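Local coordinates for BH1478 protein (Bacillus halodurans, PDB 2QUP) that is of unknown function but belongs to the DUF327 family and folds as four helices packed into an up-and-down bundle, at residues Met47-Asp51 and Lys137-Ile141; Ile50-Gly54 and Glu65-Tyr69; Phe76-Val81 and Leu140-Tyr144; Lys111-Leu115 and Met132-Ile136. All coordinates share one frame. Residues are numbered along the deposited sequence.

The four contacts tie together an up-and-down bundle of four helices, residues 27-60, 63-88, 98-120 and 126-144. Contacts 2 and 4 each join helices consecutive in the chain, the first with the second and the third with the fourth; contacts 1 and 3 bring the last helix back to the first and second. Along the sequence contact 2 closes before contact 3 or 4 opens, and contact 4 lies within the span of both 1 and 3. Centres are about 9 Å apart for contacts 1 and 3 and about 16 Å for 2 and 3. Ile50 and Leu140 each serve two contacts, while Tyr69 of contact 2 packs on contact 4, making one continuous core.

Contact 1 (Met47-Asp51 and Lys137-Ile141); sequences MSKID and KGLLI
This is an antiparallel helix-helix contact between the first and last helices of a four-helix bundle, near the centre of the chain, where helix 27-60 faces helix 126-144. Both segments are regular alpha helix, running at 172° to each other, with their axes no closer than 12.1 Å. The register places Asp51 beside Lys137, their CA atoms 8.1 Å apart. Such a wide spacing has to be bridged by long side chains. Met47 does most of this: with chi1 t, chi2 p and chi3 p it curls into the gap, bringing SD to 3.7 Å from Lys137 CG, CE to 3.7 Å from Leu140 CD1, and CE to 4.0 Å from Ile141 CG2. Its flexible, unbranched chain suits a space bounded by three different residues. Deeper in, Ile50 CD1 lies 4.3 Å from Leu140 CD1; helix 63-88 covers this side, with Phe76 against Met47 and Ile50, and Val77 against Leu140. At the more open margin Lys137 stretches out with all four chi angles t, and its NZ donates to both carboxylate oxygens of Asp51, OD1 and OD2, each 3.2 Å away; chi1 m of Asp51 swings the carboxylate toward it. The lysine's methylene chain thus lines the apolar seam while its charged end stays at the boundary, so a forked salt bridge adds a specific polar link to otherwise nondirectional packing.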
loop_
_atom_site.group_PDB
_atom_site.type_symbol
_atom_site.label_atom_id
_atom_site.label_comp_id
_atom_site.label_asym_id
_atom_site.label_seq_id
_atom_site.Cartn_x
_atom_site.Cartn_y
_atom_site.Cartn_z
ATOM N N MET A 47 2.274 -3.554 -6.121
ATOM C CA MET A 47 3.421 -3.043 -5.362
ATOM C C MET A 47 4.663 -2.806 -6.254
ATOM O O MET A 47 5.485 -1.922 -5.976
ATOM C CB MET A 47 3.726 -4.017 -4.230
ATOM C CG MET A 47 4.763 -3.572 -3.202
ATOM S SD MET A 47 4.636 -1.866 -2.639
ATOM C CE MET A 47 3.262 -1.971 -1.511
ATOM N N SER A 48 4.787 -3.604 -7.313
ATOM C CA SER A 48 5.850 -3.435 -8.297
ATOM C C SER A 48 5.712 -2.090 -9.011
ATOM O O SER A 48 6.683 -1.330 -9.108
ATOM C CB SER A 48 5.844 -4.591 -9.309
ATOM O OG SER A 48 6.479 -5.744 -8.779
ATOM N N LYS A 49 4.502 -1.807 -9.505
ATOM C CA LYS A 49 4.124 -0.487 -10.024
ATOM C C LYS A 49 4.365 0.626 -9.004
ATOM O O LYS A 49 5.008 1.624 -9.297
ATOM C CB LYS A 49 2.658 -0.494 -10.397
ATOM C CG LYS A 49 2.367 -1.338 -11.617
ATOM C CD LYS A 49 0.869 -1.349 -11.883
ATOM C CE LYS A 49 0.575 -1.958 -13.228
ATOM N NZ LYS A 49 0.380 -3.415 -13.084
ATOM N N ILE A 50 3.877 0.429 -7.795
ATOM C CA ILE A 50 4.074 1.400 -6.719
ATOM C C ILE A 50 5.553 1.696 -6.466
ATOM O O ILE A 50 5.923 2.858 -6.298
ATOM C CB ILE A 50 3.336 0.964 -5.430
ATOM C CG1 ILE A 50 1.819 1.005 -5.635
ATOM C CG2 ILE A 50 3.619 1.892 -4.283
ATOM C CD1 ILE A 50 1.066 0.398 -4.472
ATOM N N ASP A 51 6.392 0.661 -6.457
ATOM C CA ASP A 51 7.852 0.835 -6.307
ATOM C C ASP A 51 8.456 1.685 -7.424
ATOM O O ASP A 51 9.282 2.567 -7.181
ATOM C CB ASP A 51 8.558 -0.523 -6.326
ATOM C CG ASP A 51 8.511 -1.220 -5.001
ATOM O OD1 ASP A 51 8.396 -0.539 -3.962
ATOM O OD2 ASP A 51 8.595 -2.463 -5.000
ATOM N N LYS A 137 5.532 2.377 1.892
ATOM C CA LYS A 137 5.579 0.963 1.456
ATOM C C LYS A 137 5.646 0.037 2.669
ATOM O O LYS A 137 4.927 -0.958 2.726
ATOM C CB LYS A 137 6.786 0.685 0.561
ATOM C CG LYS A 137 6.881 -0.755 0.086
ATOM C CD LYS A 137 8.261 -1.129 -0.418
ATOM C CE LYS A 137 8.206 -2.532 -1.048
ATOM N NZ LYS A 137 9.361 -2.810 -1.952
ATOM N N GLY A 138 6.475 0.397 3.653
ATOM C CA GLY A 138 6.551 -0.338 4.912
ATOM C C GLY A 138 5.234 -0.467 5.652
ATOM O O GLY A 138 4.877 -1.547 6.112
ATOM N N LEU A 139 4.492 0.627 5.751
ATOM C CA LEU A 139 3.131 0.559 6.248
ATOM C C LEU A 139 2.230 -0.293 5.324
ATOM O O LEU A 139 1.444 -1.123 5.800
ATOM C CB LEU A 139 2.577 1.966 6.442
ATOM C CG LEU A 139 3.344 2.824 7.468
ATOM C CD1 LEU A 139 2.961 4.291 7.372
ATOM C CD2 LEU A 139 3.103 2.310 8.858
ATOM N N LEU A 140 2.361 -0.110 4.023
ATOM C CA LEU A 140 1.428 -0.749 3.060
ATOM C C LEU A 140 1.410 -2.266 3.094
ATOM O O LEU A 140 0.347 -2.920 2.976
ATOM C CB LEU A 140 1.763 -0.312 1.638
ATOM C CG LEU A 140 1.267 1.044 1.118
ATOM C CD1 LEU A 140 1.738 1.222 -0.307
ATOM C CD2 LEU A 140 -0.245 1.217 1.203
ATOM N N ILE A 141 2.599 -2.843 3.190
ATOM C CA ILE A 141 2.714 -4.299 3.174
ATOM C C ILE A 141 2.183 -4.922 4.476
ATOM O O ILE A 141 1.813 -6.090 4.507
ATOM C CB ILE A 141 4.163 -4.771 2.850
ATOM C CG1 ILE A 141 5.162 -4.201 3.855
ATOM C CG2 ILE A 141 4.576 -4.383 1.429
ATOM C CD1 ILE A 141 6.580 -4.697 3.663
#

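Contact 2 (Ile50-Gly54 and Glu65-Tyr69); sequences IDDQG and ELRKY
Helices 27-60 and 63-88 follow each other through a very short turn, and these segments form part of the resulting alpha-alpha hairpin. Both are helical; they run antiparallel with a signed crossing angle of -163° and axes 9.7 Å apart at closest, and Gln53 faces Tyr69 with CA atoms 5.7 Å apart. Gln53 is the central side chain. Its chi1 t and chi2 p fold it against the opposing backbone, with CG 3.6 Å from Tyr69 N, and carry NE2 to Glu65, where it donates to OE2 at 3.1 Å. Glu65, chi1 and chi2 both m, turns its carboxylate back toward the amide. The aliphatic part of Lys68, with chi1 t, flanks the same amide, CG lying 3.4 Å from Gln53 OE1. Tyr69, chi1 t, lays its ring alongside the first helix: CE1 is 3.7 Å from Gly54 CA and 4.1 Å from Ile50 CG2, and Ile50 O meets the ring edge. A CB on Gly54 would come tightly against CE1, so glycine suits this place. Beyond, the hydroxyl end of Tyr69 packs on Val133 and Ile136 of helix 126-144. Glutamine is apt here, since its methylenes pack while its amide engages a carboxylate, letting a polar group be buried with a partner.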
loop_
_atom_site.group_PDB
_atom_site.type_symbol
_atom_site.label_atom_id
_atom_site.label_comp_id
_atom_site.label_asym_id
_atom_site.label_seq_id
_atom_site.Cartn_x
_atom_site.Cartn_y
_atom_site.Cartn_z
ATOM N N ILE A 50 3.877 0.429 -7.795
ATOM C CA ILE A 50 4.074 1.400 -6.719
ATOM C C ILE A 50 5.553 1.696 -6.466
ATOM O O ILE A 50 5.923 2.858 -6.298
ATOM C CB ILE A 50 3.336 0.964 -5.430
ATOM C CG1 ILE A 50 1.819 1.005 -5.635
ATOM C CG2 ILE A 50 3.619 1.892 -4.283
ATOM C CD1 ILE A 50 1.066 0.398 -4.472
ATOM N N ASP A 51 6.392 0.661 -6.457
ATOM C CA ASP A 51 7.852 0.835 -6.307
ATOM C C ASP A 51 8.456 1.685 -7.424
ATOM O O ASP A 51 9.282 2.567 -7.181
ATOM C CB ASP A 51 8.558 -0.523 -6.326
ATOM C CG ASP A 51 8.511 -1.220 -5.001
ATOM O OD1 ASP A 51 8.396 -0.539 -3.962
ATOM O OD2 ASP A 51 8.595 -2.463 -5.000
ATOM N N ASP A 52 8.044 1.396 -8.652
ATOM C CA ASP A 52 8.552 2.098 -9.835
ATOM C C ASP A 52 8.094 3.557 -9.877
ATOM O O ASP A 52 8.847 4.458 -10.286
ATOM C CB ASP A 52 8.059 1.404 -11.112
ATOM C CG ASP A 52 8.778 0.112 -11.389
ATOM O OD1 ASP A 52 9.935 -0.032 -10.939
ATOM O OD2 ASP A 52 8.175 -0.756 -12.068
ATOM N N GLN A 53 6.850 3.785 -9.460
ATOM C CA GLN A 53 6.282 5.112 -9.498
ATOM C C GLN A 53 6.840 5.942 -8.333
ATOM O O GLN A 53 6.913 7.152 -8.411
ATOM C CB GLN A 53 4.748 5.023 -9.456
ATOM C CG GLN A 53 4.009 6.350 -9.648
ATOM C CD GLN A 53 4.517 7.194 -10.809
ATOM O OE1 GLN A 53 4.567 6.737 -11.944
ATOM N NE2 GLN A 53 4.858 8.444 -10.527
ATOM N N GLY A 54 7.242 5.277 -7.262
ATOM C CA GLY A 54 7.656 5.990 -6.063
ATOM C C GLY A 54 9.056 6.479 -6.315
ATOM O O GLY A 54 9.424 7.589 -5.939
ATOM N N GLU A 65 3.597 13.310 -11.088
ATOM C CA GLU A 65 4.074 11.997 -10.650
ATOM C C GLU A 65 3.477 11.618 -9.293
ATOM O O GLU A 65 3.204 10.448 -9.047
ATOM C CB GLU A 65 5.624 11.869 -10.677
ATOM C CG GLU A 65 6.312 11.993 -12.109
ATOM C CD GLU A 65 5.539 11.313 -13.268
ATOM O OE1 GLU A 65 5.460 11.891 -14.368
ATOM O OE2 GLU A 65 5.043 10.193 -13.078
ATOM N N LEU A 66 3.260 12.624 -8.439
ATOM C CA LEU A 66 2.475 12.488 -7.208
ATOM C C LEU A 66 1.057 11.952 -7.463
ATOM O O LEU A 66 0.621 10.985 -6.840
ATOM C CB LEU A 66 2.446 13.812 -6.433
ATOM C CG LEU A 66 1.872 13.773 -5.012
ATOM C CD1 LEU A 66 2.734 13.000 -3.999
ATOM C CD2 LEU A 66 1.603 15.157 -4.517
ATOM N N ARG A 67 0.359 12.561 -8.397
ATOM C CA ARG A 67 -0.969 12.100 -8.768
ATOM C C ARG A 67 -0.954 10.598 -9.084
ATOM O O ARG A 67 -1.755 9.841 -8.523
ATOM C CB ARG A 67 -1.497 12.893 -9.970
ATOM C CG ARG A 67 -2.303 14.156 -9.632
ATOM C CD ARG A 67 -2.387 15.171 -10.807
ATOM N NE ARG A 67 -2.444 14.541 -12.129
ATOM C CZ ARG A 67 -1.823 14.996 -13.219
ATOM N NH1 ARG A 67 -1.095 16.105 -13.184
ATOM N NH2 ARG A 67 -1.944 14.343 -14.364
ATOM N N LYS A 68 -0.037 10.166 -9.952
ATOM C CA LYS A 68 0.029 8.763 -10.364
ATOM C C LYS A 68 0.390 7.838 -9.190
ATOM O O LYS A 68 -0.171 6.762 -9.055
ATOM C CB LYS A 68 0.974 8.567 -11.561
ATOM C CG LYS A 68 1.160 7.106 -11.960
ATOM C CD LYS A 68 1.442 6.884 -13.437
ATOM C CE LYS A 68 1.550 5.395 -13.733
ATOM N NZ LYS A 68 0.375 4.662 -13.190
ATOM N N TYR A 69 1.302 8.288 -8.337
ATOM C CA TYR A 69 1.714 7.570 -7.117
ATOM C C TYR A 69 0.549 7.307 -6.158
ATOM O O TYR A 69 0.278 6.160 -5.779
ATOM C CB TYR A 69 2.784 8.395 -6.374
ATOM C CG TYR A 69 3.291 7.702 -5.128
ATOM C CD1 TYR A 69 4.092 6.566 -5.223
ATOM C CD2 TYR A 69 2.948 8.161 -3.855
ATOM C CE1 TYR A 69 4.555 5.914 -4.085
ATOM C CE2 TYR A 69 3.395 7.506 -2.710
ATOM C CZ TYR A 69 4.205 6.393 -2.836
ATOM O OH TYR A 69 4.656 5.751 -1.713
#

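Contact 3 (Phe76-Val81 and Leu140-Tyr144); sequences FVGDAV and LINIY
Shape governs this contact, in which helix 63-88 and helix 126-144 run nearly parallel, as the second and fourth helices of an up-and-down bundle do. The segment axes are inclined at 26° and come no closer than 8.6 Å. Val77 pairs with Leu140, CA atoms 7.0 Å apart, and Ala80 with Tyr144 at only 5.0 Å, an approach that the small alanine permits. Ile143, chi1 m and chi2 t, is the main bump on its helix: CG2 drops into the hollow beside Ala80, 3.6 Å from Ala80 CB and 3.8 Å from Val81 CG2, while CD1 reaches Val77 CG2 at 4.0 Å. One turn earlier Leu140 slots between Val77 and Phe76, its CD2 lying 3.6 Å from Val77 CG2 and 3.9 Å from Phe76 CD2. Phe76, chi1 t, points its ring across the gap so that its edge meets Leu140 O, 3.3 Å from CE2. Tyr144, chi1 p, sets CB 3.5 Å from Ala80 O, makes a CA-H...O contact to that oxygen (CA to O 3.6 Å), and turns its ring edge to Ala80 CB. Met47 and Ile50 of helix 27-60 cover Phe76, and Arg96 hydrogen-bonds Ile143 O. No hydrogen bond joins the segments, so the fit of apolar surfaces holds these helices together.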
loop_
_atom_site.group_PDB
_atom_site.type_symbol
_atom_site.label_atom_id
_atom_site.label_comp_id
_atom_site.label_asym_id
_atom_site.label_seq_id
_atom_site.Cartn_x
_atom_site.Cartn_y
_atom_site.Cartn_z
ATOM N N PHE A 76 -4.108 0.164 -3.808
ATOM C CA PHE A 76 -3.503 -0.874 -2.991
ATOM C C PHE A 76 -4.208 -0.984 -1.644
ATOM O O PHE A 76 -4.606 -2.078 -1.267
ATOM C CB PHE A 76 -2.013 -0.569 -2.755
ATOM C CG PHE A 76 -1.243 -1.709 -2.134
ATOM C CD1 PHE A 76 -0.445 -2.538 -2.927
ATOM C CD2 PHE A 76 -1.309 -1.953 -0.749
ATOM C CE1 PHE A 76 0.285 -3.610 -2.352
ATOM C CE2 PHE A 76 -0.598 -3.024 -0.164
ATOM C CZ PHE A 76 0.219 -3.845 -0.955
ATOM N N VAL A 77 -4.299 0.137 -0.914
ATOM C CA VAL A 77 -4.990 0.203 0.363
ATOM C C VAL A 77 -6.366 -0.468 0.318
ATOM O O VAL A 77 -6.655 -1.327 1.138
ATOM C CB VAL A 77 -5.103 1.623 0.894
ATOM C CG1 VAL A 77 -5.966 1.671 2.175
ATOM C CG2 VAL A 77 -3.709 2.181 1.200
ATOM N N GLY A 78 -7.181 -0.095 -0.658
ATOM C CA GLY A 78 -8.498 -0.719 -0.857
ATOM C C GLY A 78 -8.398 -2.221 -0.901
ATOM O O GLY A 78 -9.091 -2.911 -0.161
ATOM N N ASP A 79 -7.513 -2.728 -1.756
ATOM C CA ASP A 79 -7.392 -4.168 -1.981
ATOM C C ASP A 79 -6.731 -4.911 -0.831
ATOM O O ASP A 79 -7.065 -6.058 -0.568
ATOM C CB ASP A 79 -6.638 -4.454 -3.275
ATOM C CG ASP A 79 -7.450 -4.128 -4.513
ATOM O OD1 ASP A 79 -6.850 -4.049 -5.603
ATOM O OD2 ASP A 79 -8.683 -3.948 -4.406
ATOM N N ALA A 80 -5.778 -4.260 -0.167
ATOM C CA ALA A 80 -5.101 -4.842 0.977
ATOM C C ALA A 80 -5.965 -4.940 2.230
ATOM O O ALA A 80 -5.889 -5.949 2.942
ATOM C CB ALA A 80 -3.827 -4.091 1.281
ATOM N N VAL A 81 -6.765 -3.905 2.507
ATOM C CA VAL A 81 -7.766 -3.957 3.600
ATOM C C VAL A 81 -8.766 -5.085 3.384
ATOM O O VAL A 81 -9.066 -5.829 4.304
ATOM C CB VAL A 81 -8.536 -2.619 3.808
ATOM C CG1 VAL A 81 -9.571 -2.746 4.942
ATOM C CG2 VAL A 81 -7.601 -1.497 4.163
ATOM N N LEU A 140 2.361 -0.110 4.023
ATOM C CA LEU A 140 1.428 -0.749 3.060
ATOM C C LEU A 140 1.410 -2.266 3.094
ATOM O O LEU A 140 0.347 -2.920 2.976
ATOM C CB LEU A 140 1.763 -0.312 1.638
ATOM C CG LEU A 140 1.267 1.044 1.118
ATOM C CD1 LEU A 140 1.738 1.222 -0.307
ATOM C CD2 LEU A 140 -0.245 1.217 1.203
ATOM N N ILE A 141 2.599 -2.843 3.190
ATOM C CA ILE A 141 2.714 -4.299 3.174
ATOM C C ILE A 141 2.183 -4.922 4.476
ATOM O O ILE A 141 1.813 -6.090 4.507
ATOM C CB ILE A 141 4.163 -4.771 2.850
ATOM C CG1 ILE A 141 5.162 -4.201 3.855
ATOM C CG2 ILE A 141 4.576 -4.383 1.429
ATOM C CD1 ILE A 141 6.580 -4.697 3.663
ATOM N N ASN A 142 2.151 -4.135 5.549
ATOM C CA ASN A 142 1.590 -4.586 6.819
ATOM C C ASN A 142 0.063 -4.549 6.908
ATOM O O ASN A 142 -0.493 -4.978 7.916
ATOM C CB ASN A 142 2.126 -3.749 7.956
ATOM C CG ASN A 142 3.610 -3.899 8.149
ATOM O OD1 ASN A 142 4.196 -4.925 7.827
ATOM N ND2 ASN A 142 4.227 -2.869 8.699
ATOM N N ILE A 143 -0.606 -4.006 5.890
ATOM C CA ILE A 143 -2.067 -3.849 5.933
ATOM C C ILE A 143 -2.701 -5.213 5.981
ATOM O O ILE A 143 -3.505 -5.494 6.873
ATOM C CB ILE A 143 -2.667 -3.003 4.748
ATOM C CG1 ILE A 143 -2.380 -1.511 4.951
ATOM C CG2 ILE A 143 -4.188 -3.099 4.772
ATOM C CD1 ILE A 143 -2.504 -0.645 3.693
ATOM N N TYR A 144 -2.328 -6.068 5.036
ATOM C CA TYR A 144 -3.109 -7.271 4.804
ATOM C C TYR A 144 -2.748 -8.347 5.820
ATOM O O TYR A 144 -3.628 -9.032 6.348
ATOM C CB TYR A 144 -2.984 -7.765 3.362
ATOM C CG TYR A 144 -1.569 -8.038 2.919
ATOM C CD1 TYR A 144 -0.976 -9.279 3.152
ATOM C CD2 TYR A 144 -0.818 -7.058 2.271
ATOM C CE1 TYR A 144 0.321 -9.535 2.772
ATOM C CE2 TYR A 144 0.480 -7.312 1.876
ATOM C CZ TYR A 144 1.041 -8.555 2.132
ATOM O OH TYR A 144 2.329 -8.826 1.751
#

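Contact 4 (Lys111-Leu115 and Met132-Ile136); sequences KLLDL and MVGEI
Leu115 and Ile136 form the apolar centre of this alpha-alpha hairpin, in which helix 98-120 packs against helix 126-144, the third and fourth helices of the bundle. Leu115 CD2 lies 3.9 Å from Ile136 CD1, and Leu112 CD2 approaches the same CD1 to 4.0 Å, so one methyl is held by two leucines. Ile136 takes chi1 m and chi2 t, Leu115 chi1 t and chi2 p; both are branched and compact, which suits a filled interior. Buried Val133 joins them, its CG1 4.3 Å from Leu115 CD1, and Tyr69 of helix 63-88 covers Leu115, Val133 and Ile136. The segments are regular helix, antiparallel at 167° with axes 10.2 Å apart at closest, and the register matches Lys111 to Ile136 and Leu115 to Met132, each pair 6.7 Å between CA atoms: one helical turn on each side. Moving outward, Met132 CB lies 3.9 Å from Leu115 CD1; the flexible Met132 side chain suits the partly exposed end. At the polar edge Lys111 packs its aliphatic base, CB 3.8 Å from Ile136 CG1, and extends chi3 and chi4 t toward exposed Glu135. Its CE comes to 3.3 Å from Glu135 OE2, but the salt bridge is long, with Lys111 NZ 3.9 Å from Glu135 OE2.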
loop_
_atom_site.group_PDB
_atom_site.type_symbol
_atom_site.label_atom_id
_atom_site.label_comp_id
_atom_site.label_asym_id
_atom_site.label_seq_id
_atom_site.Cartn_x
_atom_site.Cartn_y
_atom_site.Cartn_z
ATOM N N LYS A 111 0.840 9.949 6.374
ATOM C CA LYS A 111 2.059 10.001 5.560
ATOM C C LYS A 111 1.884 10.531 4.130
ATOM O O LYS A 111 2.727 11.278 3.650
ATOM C CB LYS A 111 2.778 8.636 5.548
ATOM C CG LYS A 111 3.492 8.226 6.859
ATOM C CD LYS A 111 4.266 9.389 7.509
ATOM C CE LYS A 111 4.908 8.982 8.838
ATOM N NZ LYS A 111 5.570 10.133 9.559
ATOM N N LEU A 112 0.811 10.116 3.461
ATOM C CA LEU A 112 0.491 10.606 2.136
ATOM C C LEU A 112 0.309 12.120 2.097
ATOM O O LEU A 112 0.803 12.782 1.177
ATOM C CB LEU A 112 -0.760 9.902 1.592
ATOM C CG LEU A 112 -0.484 8.498 1.077
ATOM C CD1 LEU A 112 -1.812 7.804 0.567
ATOM C CD2 LEU A 112 0.590 8.538 -0.055
ATOM N N LEU A 113 -0.371 12.662 3.110
ATOM C CA LEU A 113 -0.603 14.105 3.214
ATOM C C LEU A 113 0.719 14.824 3.455
ATOM O O LEU A 113 0.944 15.894 2.913
ATOM C CB LEU A 113 -1.582 14.412 4.350
ATOM C CG LEU A 113 -3.045 13.985 4.187
ATOM C CD1 LEU A 113 -3.803 14.111 5.524
ATOM C CD2 LEU A 113 -3.728 14.795 3.105
ATOM N N ASP A 114 1.598 14.212 4.242
ATOM C CA ASP A 114 2.918 14.790 4.544
ATOM C C ASP A 114 3.860 14.782 3.348
ATOM O O ASP A 114 4.781 15.613 3.235
ATOM C CB ASP A 114 3.574 14.020 5.684
ATOM C CG ASP A 114 2.996 14.374 7.032
ATOM O OD1 ASP A 114 3.409 13.732 8.014
ATOM O OD2 ASP A 114 2.139 15.288 7.112
ATOM N N LEU A 115 3.627 13.817 2.478
ATOM C CA LEU A 115 4.358 13.671 1.241
ATOM C C LEU A 115 3.947 14.734 0.232
ATOM O O LEU A 115 4.807 15.379 -0.353
ATOM C CB LEU A 115 4.113 12.270 0.648
ATOM C CG LEU A 115 4.749 11.946 -0.701
ATOM C CD1 LEU A 115 6.271 11.910 -0.597
ATOM C CD2 LEU A 115 4.230 10.622 -1.211
ATOM N N MET A 132 10.402 8.838 2.381
ATOM C CA MET A 132 8.969 8.986 2.635
ATOM C C MET A 132 8.164 7.899 1.937
ATOM O O MET A 132 7.234 7.335 2.521
ATOM C CB MET A 132 8.475 10.369 2.178
ATOM C CG MET A 132 8.950 11.553 3.034
ATOM S SD MET A 132 8.628 13.158 2.249
ATOM C CE MET A 132 9.881 14.189 3.037
ATOM N N VAL A 133 8.513 7.608 0.682
ATOM C CA VAL A 133 7.820 6.535 -0.043
ATOM C C VAL A 133 8.192 5.136 0.485
ATOM O O VAL A 133 7.438 4.195 0.338
ATOM C CB VAL A 133 7.976 6.644 -1.589
ATOM C CG1 VAL A 133 7.681 8.081 -2.082
ATOM C CG2 VAL A 133 9.353 6.174 -2.052
ATOM N N GLY A 134 9.351 5.005 1.115
ATOM C CA GLY A 134 9.824 3.704 1.570
ATOM C C GLY A 134 9.154 3.375 2.885
ATOM O O GLY A 134 8.933 2.216 3.199
ATOM N N GLU A 135 8.823 4.427 3.636
ATOM C CA GLU A 135 8.023 4.354 4.853
ATOM C C GLU A 135 6.615 3.930 4.563
ATOM O O GLU A 135 6.078 3.075 5.235
ATOM C CB GLU A 135 7.914 5.730 5.450
ATOM C CG GLU A 135 8.854 5.969 6.567
ATOM C CD GLU A 135 8.401 7.128 7.395
ATOM O OE1 GLU A 135 8.996 8.213 7.244
ATOM O OE2 GLU A 135 7.429 6.960 8.171
ATOM N N ILE A 136 6.020 4.600 3.592
ATOM C CA ILE A 136 4.670 4.290 3.127
ATOM C C ILE A 136 4.605 2.832 2.752
ATOM O O ILE A 136 3.745 2.119 3.263
ATOM C CB ILE A 136 4.238 5.226 1.965
ATOM C CG1 ILE A 136 3.994 6.637 2.530
ATOM C CG2 ILE A 136 2.965 4.682 1.233
ATOM C CD1 ILE A 136 4.163 7.790 1.526
#